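Local atomic coordinates of long form salivary protein D7L1 (Aedes aegypti, PDB entry 3DXL), a protein that binds and sequesters biogenic amines and leukotrienes of the vertebrate host at the bite, helping female mosquitoes to take a blood meal. Residues A[5-10]-A[146-150]; A[14-18]-A[274-278]; A[228-233]-A[246-251]; A[206-212]-A[225-229]. All blocks are in the same frame, centred on the assembly; numbering follows the deposited sequence. Where two conformers were deposited one is given.

Contact 1. Residues A[5-10]-A[146-150]; sequences DPEEML and IRQKK
I146 drives its CD1 methyl against the carboxylate of D5, 3.5 Å from CG, the two side chains arriving from opposite directions. The same methyl also meets P6 CD, at 3.9 Å, and E7 CB. An isoleucine suits this place because its extended branch, with CD1 anti to CA (chi2 175°), is long enough to reach the first turn of the helix. That turn is closed by a capping box: D5 OD1 accepts from E8 N at 2.8 Å, and E8 OE1 returns the bond from D5 N through its anti lone pair, nearly straight at 169°. The contact sets the N-terminal end of helix 6-20 against the loop between helices 132-142 and 153-161, where K149 binds leukotriene E4. The side chains of E7 and R147 cross at about a right angle, E7 CG 4.0 Å from R147 CD, their charged ends not meeting. The carboxylate of E7 is engaged by R198 and Y274, while R147 NE bonds to Q151 O and the guanidinium makes a cation-pi contact with Y274. L10 CD2 comes to the guanidinium edge, 3.8 Å from R147 NH2, and lies 4.2 Å from K149 CG, a methyl against the stem of the ligand-binding lysine.

Contact 2. Residues A[14-18]-A[274-278]; sequences TRCME and YAFNL
A type I beta turn, A275 to L278, packs beside the C-terminal half of helix 6-20, in the loop after helix 257-271. L278 carries most of the apolar contact. Its CD2 sits 3.4 Å from E18 N and touches E18 CB, while CD1 lies 4.0 Å from M17 CB and meets CE in one of the two M17 conformers. A branched residue fits here, since its two methyls serve two successive helix positions; L31 of helix 27-34 touches it too. One turn back, T14 holds OG1 between its backbone N and carbonyl carbon (chi1 58°), where the hydroxyl bonds to L10 O and also packs on Y274 CB at 3.5 Å.

On the polar flank, the chain of E18 is extended, with CG anti to the backbone N (chi1 -171°), and carries the carboxylate to N277, whose ND2 gives OE2 a weak bond of 3.4 Å; the amide and carboxylate planes stand 86° apart. OE2 has a stronger partner in R213, and N277 OD1 accepts from Q282 N. A water donates to E18 OE1 and to Y274 O, each at 2.8 Å, and accepts from N277 N, linking the helix to the backbone just before the turn and within it. C16, facing away, forms the disulfide to C53, the link between helices 6-20 and 45-58 that is typical of the odorant-binding protein fold.

Contact 3. Residues A[228-233]-A[246-251]; sequences VLNDCK and HYYKCL
Helices 228-233 and 246-251 run roughly antiparallel, their directions 133° apart and their axes 10.1 Å from each other at closest approach. C232 and C250 bring their CA atoms to 6.2 Å, near enough for the disulfide between them, whose SG atoms are 2.0 Å apart with a torsion of -90° about the S-S bond. The cysteines reach across differently: SG of C232 lies beside its backbone N (chi1 -62°), whereas SG of C250 is anti to its own. Close by, H246 NE2 donates to C232 O, near the C-terminal end of helix 223-234, at 2.9 Å, nearly straight, with the oxygen in the imidazole plane but the donor raised above the carbonyl plane.

On the side toward helix 184-196, Y247 brings CE1 to 3.7 Å from C232 CB, and CD1 near L229 CD2. CD2 of H246 lies over the centre of one face of its ring. The Y247 hydroxyl lies close to K233 CA (3.1 Å) and bonds to E236. L229 CD2 also meets L251 CD2 at 3.9 Å. A carbonyl oxygen can only accept, so the bond from H246 places a proton on NE2, while the covalent bridge fixes the separation of the two helices.

Contact 4. Residues A[206-212]-A[225-229]; sequences LDVEEVK and LEEVL. Unlike the reference sequence in segment 225-229: E227 (reference Lys).
The carboxylates of E209 and E226 meet neither face to face nor in a common plane: they are turned 77° apart, with the OE2 atoms 4.2 Å from each other. K212 NZ reaches E209 OE2 on its syn side, close to the carboxylate plane, at 3.2 Å. It comes to E226 OE2 quite differently, from above the plane (67° out of it), at 3.0 Å. The lysine arrives there by a bend at chi3 (63°) after an otherwise extended stem, which lays its CD alongside E226 OE2. A water donates to both OE2 atoms, at 2.7 Å each.

Behind these charged ends, the short segments 208-212 and 225-229 run roughly antiparallel and meet through aliphatic side chains. D207 caps its helix with a weak bond to E210 N. V211 CG1 packs on L225 CD2 at 3.8 Å, and the stem of K212 covers the same methyl. L229 uses its two branches separately: CD1 slides past V208 CG1 at 4.1 Å, and CD2 meets CD2 of L206, just before the helix. Compact valines suit the helix face turned to these leucines. L225 also touches L251 of helix 243-253, and L206 touches Y247, so the hairpin of helices 208-217 and 223-234 is backed by a third helix. One ammonium and one bridging water stand between the two nearby acids, which would probably ease the repulsion between them.

From the N terminus, helix 6-20 enters both long-range closures. Contact 1 joins its start to the loop 146-150, closing a loop of nearly the whole first half of the chain. Contact 2 joins its C-terminal half to 274-278, and the two cross along the chain; they touch where E7 and R147 meet Y274. Nested inside the loop of contact 2 lie contacts 4 and 3, each spanning a short connection: 206-212 returns to 225-229, and the same helix 223-234 then pairs with 246-251. These two share V228 and L229, with centres 8 Å apart. The salt bridge R15 to E210 ties contact 2 to contact 4, connecting helix 6-20 with helix 208-217.

Contact 1. Residues A[5-10]-A[146-150]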
# COMPACT_ATOMS: atom_id res chain seq x y z
N ASP A 5 5.48 -8.94 -0.31
CA ASP A 5 4.73 -9.85 -1.15
C ASP A 5 4.24 -9.12 -2.41
O ASP A 5 4.50 -7.92 -2.57
CB ASP A 5 3.60 -10.55 -0.35
CG ASP A 5 2.43 -9.63 0.02
OD1 ASP A 5 2.19 -8.63 -0.67
OD2 ASP A 5 1.73 -9.97 1.01
N PRO A 6 3.61 -9.84 -3.35
CA PRO A 6 3.20 -9.17 -4.59
C PRO A 6 2.28 -7.96 -4.41
O PRO A 6 2.42 -6.97 -5.15
CB PRO A 6 2.51 -10.28 -5.38
CG PRO A 6 3.23 -11.51 -4.92
CD PRO A 6 3.38 -11.30 -3.43
N GLU A 7 1.35 -8.04 -3.46
CA GLU A 7 0.43 -6.95 -3.16
C GLU A 7 1.19 -5.75 -2.61
O GLU A 7 0.88 -4.59 -2.94
CB GLU A 7 -0.63 -7.42 -2.17
CG GLU A 7 -1.66 -6.35 -1.79
CD GLU A 7 -1.18 -5.36 -0.72
OE1 GLU A 7 -0.29 -5.71 0.08
OE2 GLU A 7 -1.75 -4.25 -0.65
N GLU A 8 2.18 -6.02 -1.77
CA GLU A 8 2.95 -4.95 -1.16
C GLU A 8 3.77 -4.19 -2.20
O GLU A 8 3.88 -2.97 -2.13
CB GLU A 8 3.82 -5.47 -0.03
CG GLU A 8 2.99 -5.88 1.19
CD GLU A 8 3.79 -6.59 2.26
OE1 GLU A 8 4.51 -7.55 1.93
OE2 GLU A 8 3.65 -6.23 3.45
N MET A 9 4.33 -4.91 -3.17
CA MET A 9 5.06 -4.26 -4.26
C MET A 9 4.11 -3.53 -5.20
O MET A 9 4.40 -2.42 -5.64
CB MET A 9 5.96 -5.24 -5.01
CG MET A 9 7.08 -5.79 -4.15
SD MET A 9 8.08 -4.53 -3.30
CE MET A 9 8.55 -3.46 -4.64
N LEU A 10 2.95 -4.13 -5.47
CA LEU A 10 1.96 -3.46 -6.31
C LEU A 10 1.53 -2.15 -5.65
O LEU A 10 1.40 -1.11 -6.31
CB LEU A 10 0.74 -4.35 -6.56
CG LEU A 10 -0.32 -3.79 -7.51
CD1 LEU A 10 0.21 -3.60 -8.95
CD2 LEU A 10 -1.53 -4.68 -7.49
N ILE A 146 -4.04 -13.74 0.18
CA ILE A 146 -3.51 -12.43 -0.16
C ILE A 146 -4.60 -11.66 -0.90
O ILE A 146 -5.40 -12.25 -1.62
CB ILE A 146 -2.21 -12.53 -1.02
CG1 ILE A 146 -1.47 -11.19 -1.07
CG2 ILE A 146 -2.53 -13.06 -2.41
CD1 ILE A 146 -0.13 -11.24 -1.79
N ARG A 147 -4.62 -10.35 -0.73
CA ARG A 147 -5.50 -9.55 -1.56
C ARG A 147 -5.06 -9.72 -3.03
O ARG A 147 -3.88 -9.54 -3.37
CB ARG A 147 -5.45 -8.09 -1.14
CG ARG A 147 -6.27 -7.15 -2.00
CD ARG A 147 -5.43 -6.48 -3.08
NE ARG A 147 -6.27 -5.61 -3.90
CZ ARG A 147 -5.90 -5.09 -5.06
NH1 ARG A 147 -6.75 -4.31 -5.73
NH2 ARG A 147 -4.68 -5.32 -5.55
N GLN A 148 -6.00 -10.07 -3.89
CA GLN A 148 -5.74 -10.34 -5.30
C GLN A 148 -5.87 -9.07 -6.12
O GLN A 148 -6.50 -8.10 -5.70
CB GLN A 148 -6.70 -11.40 -5.83
CG GLN A 148 -6.55 -12.76 -5.19
CD GLN A 148 -5.37 -13.55 -5.73
OE1 GLN A 148 -5.02 -13.44 -6.91
NE2 GLN A 148 -4.76 -14.35 -4.87
N LYS A 149 -5.26 -9.05 -7.30
CA LYS A 149 -5.43 -7.91 -8.18
C LYS A 149 -6.91 -7.69 -8.46
O LYS A 149 -7.66 -8.64 -8.67
CB LYS A 149 -4.64 -8.09 -9.48
CG LYS A 149 -3.14 -8.16 -9.25
CD LYS A 149 -2.34 -8.28 -10.54
CE LYS A 149 -2.08 -6.93 -11.15
NZ LYS A 149 -1.14 -7.07 -12.29
N LYS A 150 -7.31 -6.42 -8.43
CA LYS A 150 -8.69 -6.00 -8.70
C LYS A 150 -9.69 -6.40 -7.60
O LYS A 150 -10.91 -6.33 -7.81
CB LYS A 150 -9.17 -6.47 -10.09
CG LYS A 150 -8.26 -6.09 -11.26
CD LYS A 150 -8.23 -4.58 -11.54
CE LYS A 150 -9.56 -4.07 -12.10
NZ LYS A 150 -9.97 -4.69 -13.40

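Contact 2. Residues A[14-18]-A[274-278]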
# COMPACT_ATOMS: atom_id res chain seq x y z
N THR A 14 2.25 1.44 -7.56
CA THR A 14 1.10 2.25 -7.93
C THR A 14 1.00 3.55 -7.12
O THR A 14 0.65 4.58 -7.69
CB THR A 14 -0.23 1.46 -7.88
OG1 THR A 14 -0.43 0.93 -6.57
CG2 THR A 14 -0.22 0.34 -8.92
N ARG A 15 1.32 3.50 -5.83
CA ARG A 15 1.36 4.72 -5.02
C ARG A 15 2.40 5.70 -5.56
O ARG A 15 2.13 6.89 -5.70
CB ARG A 15 1.62 4.41 -3.54
CG ARG A 15 1.88 5.62 -2.65
CD ARG A 15 0.74 6.65 -2.62
NE ARG A 15 -0.53 6.08 -2.15
CZ ARG A 15 -0.86 5.95 -0.87
NH1 ARG A 15 -0.05 6.36 0.09
NH2 ARG A 15 -2.03 5.40 -0.56
N CYS A 16 3.58 5.20 -5.87
CA CYS A 16 4.64 6.06 -6.36
C CYS A 16 4.29 6.65 -7.73
O CYS A 16 4.60 7.81 -8.00
CB CYS A 16 5.95 5.30 -6.38
SG CYS A 16 6.60 5.00 -4.72
N MET A 17 3.60 5.88 -8.58
CA MET A 17 3.14 6.43 -9.85
C MET A 17 2.05 7.47 -9.63
O MET A 17 2.08 8.54 -10.25
CB MET A 17 2.67 5.34 -10.80
CG MET A 17 3.82 4.54 -11.36
SD MET A 17 3.35 3.46 -12.71
CE MET A 17 2.53 2.16 -11.79
N GLU A 18 1.10 7.19 -8.73
CA GLU A 18 0.03 8.15 -8.44
C GLU A 18 0.60 9.49 -8.00
O GLU A 18 0.13 10.55 -8.42
CB GLU A 18 -0.92 7.58 -7.39
CG GLU A 18 -2.18 8.43 -7.20
CD GLU A 18 -3.20 7.80 -6.28
OE1 GLU A 18 -3.43 6.58 -6.36
OE2 GLU A 18 -3.80 8.54 -5.48
N TYR A 274 -5.68 -0.77 -7.70
CA TYR A 274 -4.56 0.00 -7.19
C TYR A 274 -4.16 1.12 -8.16
O TYR A 274 -3.80 2.21 -7.72
CB TYR A 274 -3.39 -0.90 -6.82
CG TYR A 274 -3.53 -1.59 -5.47
CD1 TYR A 274 -4.76 -1.67 -4.80
CD2 TYR A 274 -2.42 -2.17 -4.86
CE1 TYR A 274 -4.87 -2.29 -3.57
CE2 TYR A 274 -2.52 -2.80 -3.64
CZ TYR A 274 -3.76 -2.86 -2.99
OH TYR A 274 -3.88 -3.49 -1.77
N ALA A 275 -4.30 0.87 -9.46
CA ALA A 275 -4.05 1.87 -10.51
C ALA A 275 -5.24 2.81 -10.78
O ALA A 275 -5.28 3.47 -11.82
CB ALA A 275 -3.61 1.19 -11.80
N PHE A 276 -6.19 2.89 -9.83
CA PHE A 276 -7.39 3.74 -9.91
C PHE A 276 -7.17 5.11 -10.56
O PHE A 276 -7.93 5.52 -11.45
CB PHE A 276 -7.96 3.92 -8.50
CG PHE A 276 -9.29 4.63 -8.45
CD1 PHE A 276 -10.48 3.91 -8.53
CD2 PHE A 276 -9.36 6.01 -8.28
CE1 PHE A 276 -11.71 4.55 -8.45
CE2 PHE A 276 -10.59 6.66 -8.21
CZ PHE A 276 -11.76 5.92 -8.30
N ASN A 277 -6.15 5.83 -10.10
CA ASN A 277 -5.90 7.20 -10.53
C ASN A 277 -4.81 7.36 -11.58
O ASN A 277 -4.46 8.49 -11.92
CB ASN A 277 -5.55 8.07 -9.31
CG ASN A 277 -6.79 8.58 -8.59
OD1 ASN A 277 -7.77 8.96 -9.22
ND2 ASN A 277 -6.72 8.63 -7.26
N LEU A 278 -4.28 6.25 -12.09
CA LEU A 278 -3.08 6.35 -12.93
C LEU A 278 -3.32 6.87 -14.36
O LEU A 278 -2.64 7.80 -14.78
CB LEU A 278 -2.23 5.08 -12.89
CG LEU A 278 -1.81 4.61 -11.50
CD1 LEU A 278 -0.79 3.49 -11.60
CD2 LEU A 278 -1.26 5.75 -10.66
O HOH W 1 -3.99 4.94 -8.51

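Contact 3. Residues A[228-233]-A[246-251]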
# COMPACT_ATOMS: atom_id res chain seq x y z
N VAL A 228 -8.22 15.02 16.66
CA VAL A 228 -8.84 13.77 17.09
C VAL A 228 -7.81 12.65 17.21
O VAL A 228 -7.77 11.92 18.19
CB VAL A 228 -9.99 13.35 16.15
CG1 VAL A 228 -10.35 11.88 16.36
CG2 VAL A 228 -11.22 14.24 16.36
N LEU A 229 -6.94 12.52 16.21
CA LEU A 229 -5.95 11.45 16.26
C LEU A 229 -4.93 11.64 17.37
O LEU A 229 -4.49 10.66 17.96
CB LEU A 229 -5.27 11.27 14.91
CG LEU A 229 -6.10 10.52 13.86
CD1 LEU A 229 -5.36 10.55 12.53
CD2 LEU A 229 -6.39 9.08 14.29
N ASN A 230 -4.59 12.89 17.66
CA ASN A 230 -3.70 13.19 18.78
C ASN A 230 -4.32 12.72 20.09
O ASN A 230 -3.63 12.11 20.92
CB ASN A 230 -3.34 14.69 18.83
CG ASN A 230 -2.31 15.08 17.75
OD1 ASN A 230 -1.60 14.24 17.21
ND2 ASN A 230 -2.25 16.38 17.45
N ASP A 231 -5.61 12.99 20.27
CA ASP A 231 -6.34 12.52 21.45
C ASP A 231 -6.42 10.99 21.48
O ASP A 231 -6.19 10.39 22.53
CB ASP A 231 -7.74 13.14 21.51
CG ASP A 231 -7.75 14.50 22.18
OD1 ASP A 231 -6.68 15.15 22.28
OD2 ASP A 231 -8.84 14.93 22.63
N CYS A 232 -6.72 10.37 20.34
CA CYS A 232 -6.76 8.90 20.25
C CYS A 232 -5.40 8.29 20.59
O CYS A 232 -5.33 7.28 21.29
CB CYS A 232 -7.17 8.43 18.84
SG CYS A 232 -8.82 8.93 18.25
N LYS A 233 -4.33 8.93 20.10
CA LYS A 233 -2.97 8.47 20.35
C LYS A 233 -2.60 8.60 21.82
O LYS A 233 -1.88 7.76 22.36
CB LYS A 233 -1.96 9.21 19.47
CG LYS A 233 -0.52 8.72 19.65
CD LYS A 233 0.29 8.79 18.36
CE LYS A 233 1.50 7.86 18.44
NZ LYS A 233 2.25 7.97 19.73
N HIS A 246 -8.36 -0.02 18.05
CA HIS A 246 -8.46 1.19 18.85
C HIS A 246 -8.66 2.44 17.99
O HIS A 246 -9.54 3.26 18.28
CB HIS A 246 -7.22 1.38 19.72
CG HIS A 246 -7.15 2.72 20.38
ND1 HIS A 246 -7.89 3.04 21.50
CD2 HIS A 246 -6.42 3.82 20.08
CE1 HIS A 246 -7.62 4.28 21.85
NE2 HIS A 246 -6.74 4.78 21.01
N TYR A 247 -7.83 2.60 16.96
CA TYR A 247 -7.94 3.79 16.14
C TYR A 247 -9.21 3.80 15.31
O TYR A 247 -9.84 4.85 15.15
CB TYR A 247 -6.69 3.98 15.28
CG TYR A 247 -5.54 4.55 16.08
CD1 TYR A 247 -5.53 5.89 16.45
CD2 TYR A 247 -4.48 3.75 16.49
CE1 TYR A 247 -4.49 6.42 17.20
CE2 TYR A 247 -3.42 4.27 17.24
CZ TYR A 247 -3.45 5.60 17.58
OH TYR A 247 -2.41 6.14 18.31
N TYR A 248 -9.58 2.63 14.78
CA TYR A 248 -10.84 2.52 14.05
C TYR A 248 -12.04 2.95 14.92
O TYR A 248 -12.82 3.82 14.53
CB TYR A 248 -11.02 1.10 13.53
CG TYR A 248 -12.34 0.86 12.84
CD1 TYR A 248 -12.59 1.38 11.57
CD2 TYR A 248 -13.37 0.15 13.47
CE1 TYR A 248 -13.82 1.18 10.93
CE2 TYR A 248 -14.60 -0.06 12.84
CZ TYR A 248 -14.81 0.45 11.58
OH TYR A 248 -16.02 0.26 10.94
N LYS A 249 -12.14 2.35 16.10
CA LYS A 249 -13.21 2.67 17.04
C LYS A 249 -13.20 4.15 17.41
O LYS A 249 -14.24 4.82 17.40
CB LYS A 249 -13.04 1.82 18.29
CG LYS A 249 -14.02 2.15 19.42
CD LYS A 249 -13.88 1.17 20.56
CE LYS A 249 -14.70 1.57 21.78
NZ LYS A 249 -16.18 1.47 21.59
N CYS A 250 -12.02 4.67 17.73
CA CYS A 250 -11.87 6.06 18.12
C CYS A 250 -12.37 6.99 17.02
O CYS A 250 -13.16 7.90 17.29
CB CYS A 250 -10.42 6.36 18.47
SG CYS A 250 -10.15 7.88 19.39
N LEU A 251 -11.95 6.76 15.79
CA LEU A 251 -12.37 7.58 14.67
C LEU A 251 -13.88 7.51 14.43
O LEU A 251 -14.53 8.54 14.24
CB LEU A 251 -11.60 7.21 13.40
CG LEU A 251 -10.16 7.72 13.37
CD1 LEU A 251 -9.33 6.92 12.38
CD2 LEU A 251 -10.13 9.20 13.03

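Contact 4. Residues A[206-212]-A[225-229]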
# COMPACT_ATOMS: atom_id res chain seq x y z
N LEU A 206 0.45 4.05 14.14
CA LEU A 206 -0.44 4.93 13.40
C LEU A 206 0.34 5.73 12.35
O LEU A 206 1.39 6.29 12.65
CB LEU A 206 -1.13 5.91 14.36
CG LEU A 206 -2.05 6.96 13.73
CD1 LEU A 206 -3.29 6.30 13.14
CD2 LEU A 206 -2.41 8.01 14.76
N ASP A 207 -0.19 5.78 11.13
CA ASP A 207 0.35 6.66 10.10
C ASP A 207 -0.66 7.77 9.81
O ASP A 207 -1.55 7.62 8.96
CB ASP A 207 0.70 5.88 8.83
CG ASP A 207 1.43 6.74 7.80
OD1 ASP A 207 1.40 7.99 7.90
OD2 ASP A 207 2.04 6.16 6.88
N VAL A 208 -0.51 8.88 10.52
CA VAL A 208 -1.45 10.00 10.42
C VAL A 208 -1.52 10.53 8.99
O VAL A 208 -2.60 10.91 8.51
CB VAL A 208 -1.08 11.15 11.40
CG1 VAL A 208 -1.98 12.36 11.19
CG2 VAL A 208 -1.16 10.69 12.84
N GLU A 209 -0.38 10.56 8.30
CA GLU A 209 -0.35 11.10 6.94
C GLU A 209 -1.19 10.28 5.96
O GLU A 209 -1.79 10.84 5.06
CB GLU A 209 1.09 11.26 6.44
CG GLU A 209 1.89 12.35 7.18
CD GLU A 209 1.18 13.71 7.22
OE1 GLU A 209 0.57 14.11 6.20
OE2 GLU A 209 1.25 14.38 8.28
N GLU A 210 -1.25 8.96 6.16
CA GLU A 210 -2.10 8.14 5.29
C GLU A 210 -3.59 8.44 5.50
O GLU A 210 -4.35 8.52 4.54
CB GLU A 210 -1.81 6.66 5.50
CG GLU A 210 -2.49 5.72 4.48
CD GLU A 210 -1.94 5.79 3.05
OE1 GLU A 210 -0.81 6.29 2.83
OE2 GLU A 210 -2.65 5.31 2.14
N VAL A 211 -4.00 8.64 6.76
CA VAL A 211 -5.40 8.98 7.06
C VAL A 211 -5.72 10.34 6.46
O VAL A 211 -6.76 10.54 5.83
CB VAL A 211 -5.70 8.98 8.57
CG1 VAL A 211 -7.19 9.07 8.79
CG2 VAL A 211 -5.16 7.73 9.23
N LYS A 212 -4.79 11.28 6.61
CA LYS A 212 -4.96 12.62 6.06
C LYS A 212 -5.11 12.59 4.54
O LYS A 212 -5.91 13.32 3.98
CB LYS A 212 -3.80 13.53 6.44
CG LYS A 212 -3.83 13.95 7.91
CD LYS A 212 -2.53 14.64 8.32
CE LYS A 212 -2.31 15.93 7.55
NZ LYS A 212 -1.07 16.63 7.99
N LEU A 225 -9.23 16.34 12.14
CA LEU A 225 -8.77 14.95 12.17
C LEU A 225 -7.49 14.79 12.97
O LEU A 225 -7.37 13.89 13.79
CB LEU A 225 -8.55 14.45 10.75
CG LEU A 225 -7.80 13.12 10.61
CD1 LEU A 225 -8.61 11.94 11.15
CD2 LEU A 225 -7.42 12.87 9.16
N GLU A 226 -6.53 15.68 12.74
CA GLU A 226 -5.26 15.59 13.44
C GLU A 226 -5.45 15.72 14.95
O GLU A 226 -4.84 14.98 15.72
CB GLU A 226 -4.28 16.65 12.94
CG GLU A 226 -3.56 16.27 11.65
CD GLU A 226 -2.19 16.95 11.50
OE1 GLU A 226 -2.05 18.12 11.90
OE2 GLU A 226 -1.25 16.30 10.99
N GLU A 227 -6.30 16.65 15.36
CA GLU A 227 -6.61 16.84 16.78
C GLU A 227 -7.26 15.59 17.38
O GLU A 227 -6.87 15.12 18.45
CB GLU A 227 -7.51 18.06 16.97
CG GLU A 227 -6.80 19.37 16.68
CD GLU A 227 -7.73 20.56 16.56
OE1 GLU A 227 -8.96 20.38 16.42
OE2 GLU A 227 -7.22 21.70 16.59
N VAL A 228 -8.22 15.02 16.66
CA VAL A 228 -8.84 13.77 17.09
C VAL A 228 -7.81 12.65 17.21
O VAL A 228 -7.77 11.92 18.19
CB VAL A 228 -9.99 13.35 16.15
CG1 VAL A 228 -10.35 11.88 16.36
CG2 VAL A 228 -11.22 14.24 16.36
N LEU A 229 -6.94 12.52 16.21
CA LEU A 229 -5.95 11.45 16.26
C LEU A 229 -4.93 11.64 17.37
O LEU A 229 -4.49 10.66 17.96
CB LEU A 229 -5.27 11.27 14.91
CG LEU A 229 -6.10 10.52 13.86
CD1 LEU A 229 -5.36 10.55 12.53
CD2 LEU A 229 -6.39 9.08 14.29
O HOH W 2 0.69 14.47 10.92